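Local coordinates for tRNA delta(2)-isopentenylpyrophosphate transferase (Bacillus halodurans, PDB 3EXA), which probably transfers a dimethylallyl group from dimethylallyl diphosphate onto adenine 37 of tRNAs that read codons beginning with uridine, at residues A[41-46]-A[241-246]; A[226-231]-A[248-253]; A[64-67]-A[71-74]; A[104-109]-A[279-284]. All blocks are in the same frame, centred on the assembly; numbering follows the deposited sequence.

Interaction 1 of 4, residues A[41-46]-A[241-246]; sequences RGMDIG and IGYKEM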
loop_
_atom_site.group_PDB
_atom_site.type_symbol
_atom_site.label_atom_id
_atom_site.label_comp_id
_atom_site.label_asym_id
_atom_site.label_seq_id
_atom_site.Cartn_x
_atom_site.Cartn_y
_atom_site.Cartn_z
ATOM N N ARG A 41 -17.987 -13.645 22.445
ATOM C CA ARG A 41 -19.004 -14.371 23.182
ATOM C C ARG A 41 -18.563 -15.773 23.566
ATOM O O ARG A 41 -17.820 -16.428 22.834
ATOM C CB ARG A 41 -20.307 -14.424 22.384
ATOM C CG ARG A 41 -20.118 -14.328 20.907
ATOM C CD ARG A 41 -21.426 -13.981 20.265
ATOM N NE ARG A 41 -21.208 -13.471 18.922
ATOM C CZ ARG A 41 -22.171 -13.027 18.125
ATOM N NH1 ARG A 41 -23.433 -13.032 18.536
ATOM N NH2 ARG A 41 -21.869 -12.576 16.915
ATOM N N GLY A 42 -19.030 -16.214 24.733
ATOM C CA GLY A 42 -18.685 -17.529 25.244
ATOM C C GLY A 42 -17.496 -17.430 26.180
ATOM O O GLY A 42 -17.112 -18.412 26.816
HETATM N N MSE A 43 -16.916 -16.233 26.239
HETATM C CA MSE A 43 -15.767 -15.932 27.084
HETATM C C MSE A 43 -16.238 -14.889 28.085
HETATM O O MSE A 43 -15.979 -13.697 27.929
HETATM C CB MSE A 43 -14.624 -15.378 26.222
HETATM C CG MSE A 43 -13.980 -16.438 25.323
HETATM SE SE MSE A 43 -12.836 -15.782 23.903
HETATM C CE MSE A 43 -11.134 -15.666 24.805
ATOM N N ASP A 44 -16.946 -15.338 29.111
ATOM C CA ASP A 44 -17.481 -14.422 30.107
ATOM C C ASP A 44 -16.620 -14.334 31.359
ATOM O O ASP A 44 -16.364 -13.245 31.875
ATOM C CB ASP A 44 -18.901 -14.852 30.485
ATOM C CG ASP A 44 -19.789 -15.072 29.270
ATOM O OD1 ASP A 44 -19.792 -14.202 28.370
ATOM O OD2 ASP A 44 -20.491 -16.107 29.220
ATOM N N ILE A 45 -16.164 -15.482 31.844
ATOM C CA ILE A 45 -15.351 -15.519 33.049
ATOM C C ILE A 45 -13.972 -14.917 32.865
ATOM O O ILE A 45 -13.612 -13.962 33.547
ATOM C CB ILE A 45 -15.198 -16.947 33.548
ATOM C CG1 ILE A 45 -16.582 -17.520 33.853
ATOM C CG2 ILE A 45 -14.308 -16.971 34.767
ATOM C CD1 ILE A 45 -16.604 -19.006 34.040
ATOM N N GLY A 46 -13.199 -15.469 31.939
ATOM C CA GLY A 46 -11.856 -14.959 31.712
ATOM C C GLY A 46 -11.787 -13.484 31.360
ATOM O O GLY A 46 -10.750 -12.853 31.528
ATOM N N ILE A 241 -4.277 -12.099 27.809
ATOM C CA ILE A 241 -3.607 -12.224 29.092
ATOM C C ILE A 241 -4.519 -12.732 30.219
ATOM O O ILE A 241 -4.583 -12.143 31.301
ATOM C CB ILE A 241 -2.990 -10.860 29.482
ATOM C CG1 ILE A 241 -2.146 -10.998 30.740
ATOM C CG2 ILE A 241 -4.088 -9.826 29.666
ATOM C CD1 ILE A 241 -1.385 -9.740 31.079
ATOM N N GLY A 242 -5.201 -13.839 29.934
ATOM C CA GLY A 242 -6.117 -14.487 30.859
ATOM C C GLY A 242 -6.597 -15.838 30.327
ATOM O O GLY A 242 -7.324 -16.551 31.015
ATOM N N TYR A 243 -6.217 -16.187 29.097
ATOM C CA TYR A 243 -6.570 -17.484 28.498
ATOM C C TYR A 243 -5.279 -18.186 28.066
ATOM O O TYR A 243 -5.226 -19.410 27.981
ATOM C CB TYR A 243 -7.490 -17.335 27.262
ATOM C CG TYR A 243 -8.915 -16.915 27.572
ATOM C CD1 TYR A 243 -9.232 -15.576 27.751
ATOM C CD2 TYR A 243 -9.920 -17.863 27.778
ATOM C CE1 TYR A 243 -10.505 -15.174 28.142
ATOM C CE2 TYR A 243 -11.206 -17.482 28.171
ATOM C CZ TYR A 243 -11.486 -16.128 28.358
ATOM O OH TYR A 243 -12.721 -15.720 28.809
ATOM N N LYS A 244 -4.239 -17.404 27.792
ATOM C CA LYS A 244 -2.973 -17.982 27.368
ATOM C C LYS A 244 -2.323 -18.787 28.497
ATOM O O LYS A 244 -1.760 -19.842 28.252
ATOM C CB LYS A 244 -2.016 -16.895 26.846
ATOM C CG LYS A 244 -1.406 -15.999 27.894
ATOM C CD LYS A 244 -0.435 -14.976 27.290
ATOM C CE LYS A 244 -0.060 -13.946 28.367
ATOM N NZ LYS A 244 0.911 -12.900 27.933
ATOM N N GLU A 245 -2.426 -18.317 29.733
ATOM C CA GLU A 245 -1.830 -19.051 30.838
ATOM C C GLU A 245 -2.452 -20.436 30.957
ATOM O O GLU A 245 -1.752 -21.434 31.162
ATOM C CB GLU A 245 -2.009 -18.300 32.145
ATOM C CG GLU A 245 -1.321 -16.946 32.175
ATOM C CD GLU A 245 -2.124 -15.838 31.523
ATOM O OE1 GLU A 245 -3.351 -16.008 31.310
ATOM O OE2 GLU A 245 -1.524 -14.774 31.246
HETATM N N MSE A 246 -3.769 -20.509 30.828
HETATM C CA MSE A 246 -4.435 -21.798 30.908
HETATM C C MSE A 246 -3.998 -22.679 29.730
HETATM O O MSE A 246 -3.819 -23.887 29.882
HETATM C CB MSE A 246 -5.956 -21.615 30.917
HETATM C CG MSE A 246 -6.479 -20.929 32.172
HETATM SE SE MSE A 246 -5.947 -21.824 33.841
HETATM C CE MSE A 246 -4.680 -20.493 34.497
#

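Interaction 2 of 4, residues A[226-231]-A[248-253]; sequences KLYDRG and DYLDGN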
loop_
_atom_site.group_PDB
_atom_site.type_symbol
_atom_site.label_atom_id
_atom_site.label_comp_id
_atom_site.label_asym_id
_atom_site.label_seq_id
_atom_site.Cartn_x
_atom_site.Cartn_y
_atom_site.Cartn_z
ATOM N N LYS A 226 -13.086 -25.481 26.979
ATOM C CA LYS A 226 -14.082 -25.515 25.914
ATOM C C LYS A 226 -13.522 -24.878 24.637
ATOM O O LYS A 226 -13.688 -25.423 23.551
ATOM C CB LYS A 226 -15.363 -24.805 26.359
ATOM C CG LYS A 226 -16.076 -25.483 27.528
ATOM C CD LYS A 226 -17.348 -24.733 27.911
ATOM C CE LYS A 226 -18.089 -25.420 29.051
ATOM N NZ LYS A 226 -19.300 -24.662 29.480
ATOM N N LEU A 227 -12.852 -23.735 24.764
ATOM C CA LEU A 227 -12.268 -23.078 23.600
ATOM C C LEU A 227 -11.140 -23.928 23.033
ATOM O O LEU A 227 -10.927 -23.985 21.821
ATOM C CB LEU A 227 -11.711 -21.714 23.983
ATOM C CG LEU A 227 -12.762 -20.693 24.427
ATOM C CD1 LEU A 227 -12.054 -19.454 24.932
ATOM C CD2 LEU A 227 -13.687 -20.347 23.262
ATOM N N TYR A 228 -10.418 -24.584 23.929
ATOM C CA TYR A 228 -9.292 -25.435 23.572
ATOM C C TYR A 228 -9.805 -26.664 22.833
ATOM O O TYR A 228 -9.291 -27.043 21.779
ATOM C CB TYR A 228 -8.586 -25.873 24.856
ATOM C CG TYR A 228 -7.217 -26.469 24.660
ATOM C CD1 TYR A 228 -6.089 -25.650 24.557
ATOM C CD2 TYR A 228 -7.038 -27.852 24.633
ATOM C CE1 TYR A 228 -4.809 -26.194 24.445
ATOM C CE2 TYR A 228 -5.771 -28.412 24.520
ATOM C CZ TYR A 228 -4.658 -27.580 24.429
ATOM O OH TYR A 228 -3.404 -28.132 24.328
ATOM N N ASP A 229 -10.833 -27.275 23.404
ATOM C CA ASP A 229 -11.429 -28.467 22.826
ATOM C C ASP A 229 -12.058 -28.218 21.466
ATOM O O ASP A 229 -12.082 -29.114 20.628
ATOM C CB ASP A 229 -12.481 -29.036 23.773
ATOM C CG ASP A 229 -12.354 -30.531 23.952
ATOM O OD1 ASP A 229 -13.236 -31.121 24.613
ATOM O OD2 ASP A 229 -11.374 -31.116 23.440
ATOM N N ARG A 230 -12.585 -27.021 21.232
ATOM C CA ARG A 230 -13.189 -26.779 19.934
ATOM C C ARG A 230 -12.121 -26.490 18.899
ATOM O O ARG A 230 -12.423 -26.299 17.723
ATOM C CB ARG A 230 -14.215 -25.640 19.991
ATOM C CG ARG A 230 -13.684 -24.317 20.481
ATOM C CD ARG A 230 -14.706 -23.202 20.272
ATOM N NE ARG A 230 -14.922 -22.892 18.856
ATOM C CZ ARG A 230 -15.632 -21.853 18.423
ATOM N NH1 ARG A 230 -16.193 -21.031 19.298
ATOM N NH2 ARG A 230 -15.777 -21.632 17.124
ATOM N N GLY A 231 -10.865 -26.468 19.336
ATOM C CA GLY A 231 -9.771 -26.228 18.411
ATOM C C GLY A 231 -9.313 -24.795 18.196
ATOM O O GLY A 231 -8.620 -24.526 17.221
ATOM N N ASP A 248 -1.084 -22.846 28.296
ATOM C CA ASP A 248 0.203 -23.481 28.583
ATOM C C ASP A 248 -0.048 -24.678 29.495
ATOM O O ASP A 248 0.568 -25.730 29.335
ATOM C CB ASP A 248 1.164 -22.509 29.272
ATOM C CG ASP A 248 1.778 -21.526 28.307
ATOM O OD1 ASP A 248 2.447 -21.956 27.340
ATOM O OD2 ASP A 248 1.594 -20.312 28.509
ATOM N N TYR A 249 -0.944 -24.511 30.465
ATOM C CA TYR A 249 -1.278 -25.603 31.377
ATOM C C TYR A 249 -1.871 -26.774 30.591
ATOM O O TYR A 249 -1.441 -27.919 30.740
ATOM C CB TYR A 249 -2.293 -25.146 32.438
ATOM C CG TYR A 249 -3.016 -26.302 33.102
ATOM C CD1 TYR A 249 -2.329 -27.201 33.923
ATOM C CD2 TYR A 249 -4.381 -26.529 32.873
ATOM C CE1 TYR A 249 -2.973 -28.295 34.496
ATOM C CE2 TYR A 249 -5.036 -27.624 33.442
ATOM C CZ TYR A 249 -4.321 -28.502 34.252
ATOM O OH TYR A 249 -4.932 -29.593 34.818
ATOM N N LEU A 250 -2.864 -26.475 29.756
ATOM C CA LEU A 250 -3.528 -27.490 28.942
ATOM C C LEU A 250 -2.546 -28.198 28.002
ATOM O O LEU A 250 -2.724 -29.370 27.686
ATOM C CB LEU A 250 -4.663 -26.838 28.140
ATOM C CG LEU A 250 -6.118 -26.950 28.607
ATOM C CD1 LEU A 250 -6.222 -27.242 30.086
ATOM C CD2 LEU A 250 -6.836 -25.657 28.240
ATOM N N ASP A 251 -1.522 -27.471 27.558
ATOM C CA ASP A 251 -0.488 -28.014 26.683
ATOM C C ASP A 251 0.449 -28.867 27.523
ATOM O O ASP A 251 1.238 -29.641 26.987
ATOM C CB ASP A 251 0.340 -26.895 26.042
ATOM C CG ASP A 251 -0.328 -26.277 24.830
ATOM O OD1 ASP A 251 0.196 -25.251 24.337
ATOM O OD2 ASP A 251 -1.361 -26.814 24.364
ATOM N N GLY A 252 0.380 -28.696 28.840
ATOM C CA GLY A 252 1.225 -29.463 29.735
ATOM C C GLY A 252 2.625 -28.904 29.877
ATOM O O GLY A 252 3.553 -29.629 30.236
ATOM N N ASN A 253 2.777 -27.613 29.610
ATOM C CA ASN A 253 4.072 -26.941 29.699
ATOM C C ASN A 253 4.328 -26.363 31.084
ATOM O O ASN A 253 5.467 -26.071 31.441
ATOM C CB ASN A 253 4.146 -25.804 28.675
ATOM C CG ASN A 253 4.256 -26.300 27.241
ATOM O OD1 ASN A 253 3.947 -25.565 26.303
ATOM N ND2 ASN A 253 4.705 -27.534 27.064
#

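Interaction 3 of 4, residues A[64-67]-A[71-74]; sequences DIKD and SFSV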
loop_
_atom_site.group_PDB
_atom_site.type_symbol
_atom_site.label_atom_id
_atom_site.label_comp_id
_atom_site.label_asym_id
_atom_site.label_seq_id
_atom_site.Cartn_x
_atom_site.Cartn_y
_atom_site.Cartn_z
ATOM N N ASP A 64 -20.300 -9.135 23.189
ATOM C CA ASP A 64 -20.760 -10.353 22.556
ATOM C C ASP A 64 -21.154 -10.143 21.100
ATOM O O ASP A 64 -22.256 -10.497 20.698
ATOM C CB ASP A 64 -21.942 -10.904 23.361
ATOM C CG ASP A 64 -21.511 -11.439 24.704
ATOM O OD1 ASP A 64 -22.344 -11.565 25.621
ATOM O OD2 ASP A 64 -20.315 -11.754 24.848
ATOM N N ILE A 65 -20.244 -9.587 20.306
ATOM C CA ILE A 65 -20.515 -9.329 18.893
ATOM C C ILE A 65 -19.581 -10.074 17.928
ATOM O O ILE A 65 -19.750 -9.998 16.709
ATOM C CB ILE A 65 -20.379 -7.835 18.580
ATOM C CG1 ILE A 65 -18.983 -7.369 18.999
ATOM C CG2 ILE A 65 -21.459 -7.044 19.301
ATOM C CD1 ILE A 65 -18.617 -6.000 18.491
ATOM N N LYS A 66 -18.592 -10.779 18.467
ATOM C CA LYS A 66 -17.631 -11.512 17.643
ATOM C C LYS A 66 -17.310 -12.901 18.187
ATOM O O LYS A 66 -17.053 -13.065 19.377
ATOM C CB LYS A 66 -16.330 -10.713 17.529
ATOM C CG LYS A 66 -16.383 -9.542 16.571
ATOM C CD LYS A 66 -16.147 -10.008 15.156
ATOM C CE LYS A 66 -16.106 -8.843 14.200
ATOM N NZ LYS A 66 -15.781 -9.331 12.838
ATOM N N ASP A 67 -17.325 -13.898 17.310
ATOM C CA ASP A 67 -17.011 -15.274 17.694
ATOM C C ASP A 67 -15.524 -15.348 18.043
ATOM O O ASP A 67 -14.701 -14.759 17.357
ATOM C CB ASP A 67 -17.326 -16.219 16.533
ATOM C CG ASP A 67 -16.839 -17.632 16.782
ATOM O OD1 ASP A 67 -15.659 -17.918 16.499
ATOM O OD2 ASP A 67 -17.636 -18.453 17.276
ATOM N N SER A 71 -11.205 -11.999 14.447
ATOM C CA SER A 71 -10.298 -10.969 14.938
ATOM C C SER A 71 -11.074 -9.666 15.076
ATOM O O SER A 71 -12.071 -9.454 14.386
ATOM C CB SER A 71 -9.150 -10.761 13.960
ATOM O OG SER A 71 -9.629 -10.145 12.785
ATOM N N PHE A 72 -10.603 -8.792 15.960
ATOM C CA PHE A 72 -11.249 -7.508 16.207
ATOM C C PHE A 72 -10.191 -6.429 16.424
ATOM O O PHE A 72 -9.794 -6.148 17.558
ATOM C CB PHE A 72 -12.152 -7.603 17.446
ATOM C CG PHE A 72 -13.131 -6.471 17.566
ATOM C CD1 PHE A 72 -14.184 -6.353 16.666
ATOM C CD2 PHE A 72 -12.977 -5.499 18.549
ATOM C CE1 PHE A 72 -15.065 -5.282 16.740
ATOM C CE2 PHE A 72 -13.853 -4.428 18.628
ATOM C CZ PHE A 72 -14.900 -4.317 17.721
ATOM N N SER A 73 -9.746 -5.819 15.331
ATOM C CA SER A 73 -8.722 -4.787 15.393
ATOM C C SER A 73 -9.248 -3.448 15.890
ATOM O O SER A 73 -10.457 -3.232 16.016
ATOM C CB SER A 73 -8.094 -4.574 14.013
ATOM O OG SER A 73 -8.998 -3.906 13.144
ATOM N N VAL A 74 -8.318 -2.541 16.159
ATOM C CA VAL A 74 -8.671 -1.216 16.617
ATOM C C VAL A 74 -9.573 -0.566 15.571
ATOM O O VAL A 74 -10.566 0.078 15.903
ATOM C CB VAL A 74 -7.417 -0.363 16.813
ATOM C CG1 VAL A 74 -6.759 -0.111 15.480
ATOM C CG2 VAL A 74 -7.779 0.932 17.484
#

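Interaction 4 of 4, residues A[104-109]-A[279-284]; sequences YVNAVI and RNKANV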
loop_
_atom_site.group_PDB
_atom_site.type_symbol
_atom_site.label_atom_id
_atom_site.label_comp_id
_atom_site.label_asym_id
_atom_site.label_seq_id
_atom_site.Cartn_x
_atom_site.Cartn_y
_atom_site.Cartn_z
ATOM N N TYR A 104 -7.609 1.388 21.801
ATOM C CA TYR A 104 -8.986 1.497 21.332
ATOM C C TYR A 104 -9.643 2.822 21.707
ATOM O O TYR A 104 -10.422 3.377 20.926
ATOM C CB TYR A 104 -9.822 0.321 21.865
ATOM C CG TYR A 104 -9.503 -1.020 21.219
ATOM C CD1 TYR A 104 -8.192 -1.510 21.177
ATOM C CD2 TYR A 104 -10.513 -1.800 20.651
ATOM C CE1 TYR A 104 -7.891 -2.747 20.582
ATOM C CE2 TYR A 104 -10.227 -3.039 20.052
ATOM C CZ TYR A 104 -8.913 -3.503 20.022
ATOM O OH TYR A 104 -8.608 -4.713 19.420
ATOM N N VAL A 105 -9.325 3.334 22.894
ATOM C CA VAL A 105 -9.895 4.598 23.339
ATOM C C VAL A 105 -9.294 5.774 22.580
ATOM O O VAL A 105 -10.025 6.662 22.145
ATOM C CB VAL A 105 -9.701 4.826 24.872
ATOM C CG1 VAL A 105 -10.342 3.694 25.652
ATOM C CG2 VAL A 105 -8.227 4.934 25.209
ATOM N N ASN A 106 -7.973 5.790 22.403
ATOM C CA ASN A 106 -7.345 6.896 21.676
ATOM C C ASN A 106 -7.771 6.953 20.228
ATOM O O ASN A 106 -7.888 8.033 19.663
ATOM C CB ASN A 106 -5.828 6.806 21.729
ATOM C CG ASN A 106 -5.288 7.169 23.077
ATOM O OD1 ASN A 106 -6.030 7.609 23.954
ATOM N ND2 ASN A 106 -3.989 6.999 23.257
ATOM N N ALA A 107 -8.004 5.794 19.628
ATOM C CA ALA A 107 -8.410 5.762 18.239
ATOM C C ALA A 107 -9.789 6.384 18.048
ATOM O O ALA A 107 -10.069 6.968 17.007
ATOM C CB ALA A 107 -8.400 4.332 17.733
ATOM N N VAL A 108 -10.644 6.259 19.059
ATOM C CA VAL A 108 -12.000 6.804 19.002
ATOM C C VAL A 108 -12.049 8.287 19.344
ATOM O O VAL A 108 -12.711 9.064 18.666
ATOM C CB VAL A 108 -12.932 6.073 19.985
ATOM C CG1 VAL A 108 -14.224 6.853 20.161
ATOM C CG2 VAL A 108 -13.210 4.671 19.479
ATOM N N ILE A 109 -11.343 8.674 20.398
ATOM C CA ILE A 109 -11.373 10.058 20.813
ATOM C C ILE A 109 -10.575 10.974 19.909
ATOM O O ILE A 109 -10.671 12.194 20.030
ATOM C CB ILE A 109 -10.864 10.234 22.250
ATOM C CG1 ILE A 109 -9.375 9.901 22.329
ATOM C CG2 ILE A 109 -11.648 9.354 23.186
ATOM C CD1 ILE A 109 -8.776 10.240 23.685
ATOM N N ARG A 279 -1.957 7.634 32.545
ATOM C CA ARG A 279 -1.312 8.677 33.333
ATOM C C ARG A 279 -0.541 9.579 32.382
ATOM O O ARG A 279 -0.299 10.754 32.670
ATOM C CB ARG A 279 -0.334 8.074 34.349
ATOM C CG ARG A 279 -0.961 7.657 35.662
ATOM C CD ARG A 279 -1.494 8.878 36.396
ATOM N NE ARG A 279 -2.020 8.567 37.724
ATOM C CZ ARG A 279 -2.415 9.488 38.600
ATOM N NH1 ARG A 279 -2.339 10.777 38.288
ATOM N NH2 ARG A 279 -2.882 9.125 39.785
ATOM N N ASN A 280 -0.162 9.017 31.242
ATOM C CA ASN A 280 0.595 9.752 30.238
ATOM C C ASN A 280 -0.324 10.534 29.309
ATOM O O ASN A 280 0.148 11.250 28.427
ATOM C CB ASN A 280 1.446 8.783 29.416
ATOM C CG ASN A 280 2.780 9.374 29.024
ATOM O OD1 ASN A 280 3.483 8.840 28.171
ATOM N ND2 ASN A 280 3.145 10.480 29.662
ATOM N N LYS A 281 -1.635 10.396 29.492
ATOM C CA LYS A 281 -2.582 11.128 28.648
ATOM C C LYS A 281 -3.031 12.423 29.330
ATOM O O LYS A 281 -3.585 12.392 30.422
ATOM C CB LYS A 281 -3.805 10.258 28.332
ATOM C CG LYS A 281 -3.496 9.022 27.504
ATOM C CD LYS A 281 -4.280 9.019 26.208
ATOM C CE LYS A 281 -3.921 10.218 25.341
ATOM N NZ LYS A 281 -4.748 10.273 24.099
ATOM N N ALA A 282 -2.783 13.559 28.690
ATOM C CA ALA A 282 -3.181 14.844 29.256
ATOM C C ALA A 282 -4.698 15.010 29.131
ATOM O O ALA A 282 -5.314 14.459 28.214
ATOM C CB ALA A 282 -2.458 15.990 28.535
ATOM N N ASN A 283 -5.288 15.770 30.052
ATOM C CA ASN A 283 -6.731 16.005 30.064
ATOM C C ASN A 283 -7.498 14.862 30.748
ATOM O O ASN A 283 -8.703 14.697 30.543
ATOM C CB ASN A 283 -7.243 16.213 28.638
ATOM C CG ASN A 283 -6.619 17.422 27.973
ATOM O OD1 ASN A 283 -6.671 17.575 26.752
ATOM N ND2 ASN A 283 -6.029 18.298 28.780
ATOM N N VAL A 284 -6.791 14.073 31.557
ATOM C CA VAL A 284 -7.400 12.970 32.293
ATOM C C VAL A 284 -7.435 13.317 33.779
ATOM O O VAL A 284 -6.404 13.334 34.458
ATOM C CB VAL A 284 -6.617 11.647 32.107
ATOM C CG1 VAL A 284 -7.281 10.535 32.921
ATOM C CG2 VAL A 284 -6.581 11.261 30.632
#

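Interaction 1 of 4, residues A[41-46]-A[241-246]
A Met-aromatic contact fastens the loop between strand 29-33 and helix 52-55 to the start of helix 244-251: Met-43, modelled as selenomethionine, sets its methyl CE over the ring of Tyr-243, the N-cap residue of that helix. The protein belongs to the P-loop NTPase clan, and the contact joins a loop of its parallel-sheet core to helices inserted between the later strands. The methyl CE of Met-43 stands 3.4 Å from the centroid of the Tyr-243 ring and only 11° off the ring normal, a CH-pi contact. The SE atom approaches more obliquely, at 4.9 Å from the same centroid. A bend at the last torsion of Met-43 (chi3 88°) swings CE over the ring centre, a reach that suits a long, flexible, polarisable chain.

At the other end of the ring the phenol oxygen of Tyr-243 is hydrogen-bonded to Glu-223 of helix 220-229. The carboxylate of Glu-223 also accepts hydrogen bonds from the backbone N of Gly-46 and of Ile-45, so one acid ties the tyrosine and the loop backbone together. A phenylalanine in place of Tyr-243 would probably keep the methyl-ring contact but leave Glu-223 without its phenol partner, weakening the link between loop and helix. Tyr-243 lies within residues 239-244, which by similarity probably interact with substrate tRNA. Glycine suits position 46 because a beta carbon there would clash with CZ of Tyr-243; as it is, CA of Gly-46 comes within 3.1 Å of Tyr-243 OH.

Interaction 2 of 4, residues A[226-231]-A[248-253]
Tyr-228, in the last turn of helix 220-229, reaches across to Leu-250 and Asp-251 at the end of helix 244-251. With CG anti to the backbone N (chi1 -166°), its ring extends toward the neighbouring helix, and the Tyr-228 and Leu-250 side chains pass one another, pointing opposite ways. CB of Leu-250 sits over one ring face, 3.8 Å from the centroid and offset toward the rim, while CD2 of Leu-250 packs 3.7 Å from CG of Tyr-228. Tyr-247 meets the same ring edge-to-face. Both helices end in Schellman motifs, at Gly-231 and Gly-252, whose positive phi suits glycine. Gly-231 N turns back to Tyr-228 O at 3.0 Å; at the second helix end Asn-253 N bonds to Asp-248 O at 2.9 Å and Gly-252 N to Tyr-249 O at 2.7 Å. Replacing Tyr-228 by an alanine would probably open a gap beside Leu-250 and leave OD2 of Asp-251 without its phenol partner, although OD1 keeps its salt bridge to Arg-233. The phenol hydroxyl of Tyr-228 donates to OD2 of Asp-251, which lies at the ring edge in its plane; the modelled 2.4 Å is very short and its exact value doubtful. Ring and carboxylate planes are 57° apart.

Interaction 3 of 4, residues A[64-67]-A[71-74]
The loop that leads from edge strand 60-61 of the parallel sheet to helix 74-90 folds back on itself here, with Ile-65 and Lys-66 packing against Phe-72 just before the helix begins. No hydrogen bond joins the two segments; the contact is made mainly by side-chain carbon. CD1 of Ile-65 meets the ring of Phe-72 at CE1, 4.0 Å away, and the two side chains cross at about a right angle. The branch CG1 of Ile-65 stands between backbone N and carbonyl carbon (chi1 56°), which aims CD1 at the ring. Lys-66 contributes its aliphatic part: CG lies 3.9 Å and CE 4.0 Å from CD1 of Phe-72. The bend at chi2 (-83°) takes this chain across the CD1 corner of the ring, at about a right angle to the Phe-72 side chain. The ammonium NZ is 4.0 Å from the carbonyl O of Ser-71, and has a long, weak ion pair with Glu-70, so lysine suits the place because its methylenes pack on the ring while the ammonium reaches on to Glu-70.

In the P-loop NTPase-type core this is the passage from an edge strand into the next helix, and Ser-73 is the N-cap of helix 74-90, its side chain capping a backbone N. Phe-72 is buried and also touches Val-39, Phe-77 and Leu-80. Its backbone is pinned on both sides, N to Gln-236 and O to the hydroxyl of Tyr-104. Ser-71 lies at the subunit boundary, packing on His-125 of the second subunit.

Interaction 4 of 4, residues A[104-109]-A[279-284]
OD1 of Asn-106 accepts a weak hydrogen bond from NZ of Lys-281, 3.0 Å away, joining helix 102-110 to the loop that follows helix 256-279. The bond is weak in its geometry: the angle CG-OD1-NZ is about 96°, and the ammonium stands well above the plane of the amide instead of beside it. NZ alone is raised in this way; CD of Lys-281 comes to OD1 of Asn-106 from near the plane, at 3.2 Å. ND2 of Asn-106, a donor like the ammonium, is 3.5 Å from NZ and makes no bond with it. Two bends in the lysine chain, at chi2 and chi3 (-121° and 61°), curl it back so that NZ ends up above the amide plane. One turn further along the helix, Ile-109 directs CD1 to within 4.0 Å of the same NZ, tip to tip, an apolar neighbour with no bond.

Asparagine suits position 106 because its carbonyl oxygen can accept a hydrogen bond from the ammonium without bringing in a second charge; Trp-277 and Phe-112 pack against it, as does Tyr-159 of the second subunit. Lysine in turn is long enough to bridge the gap, CA of Lys-281 being 9.4 Å from CA of Asn-106. In this P-loop NTPase-type fold the contact ties the helix after strand 94-98 to the loop entering edge strand 284-288, which starts at Arg-279, the last residue of region 272-279 that, by similarity, probably meets substrate tRNA.

Along the chain, interaction 3 is nested between the two segments of interaction 1, and interaction 2 inside those of interaction 4; interaction 1 alternates with both 2 and 4. Interactions 1 and 2 share helix 244-251, with centres about 11 Å apart, and touch where Leu-227 packs on Met-43 and Tyr-243. Interaction 3 touches interaction 1 through Arg-41 and Lys-66, interaction 2 through a long, weak ion pair of Asp-67 with Arg-230, and interaction 4 where the hydroxyl of Tyr-104 meets Phe-72 O. The centres of interactions 2 and 4 lie about 35 Å apart. The four contacts thus form a continuous path from the helical insert, through the loops, to the parallel-sheet core, and interactions 3 and 4 both reach the second subunit.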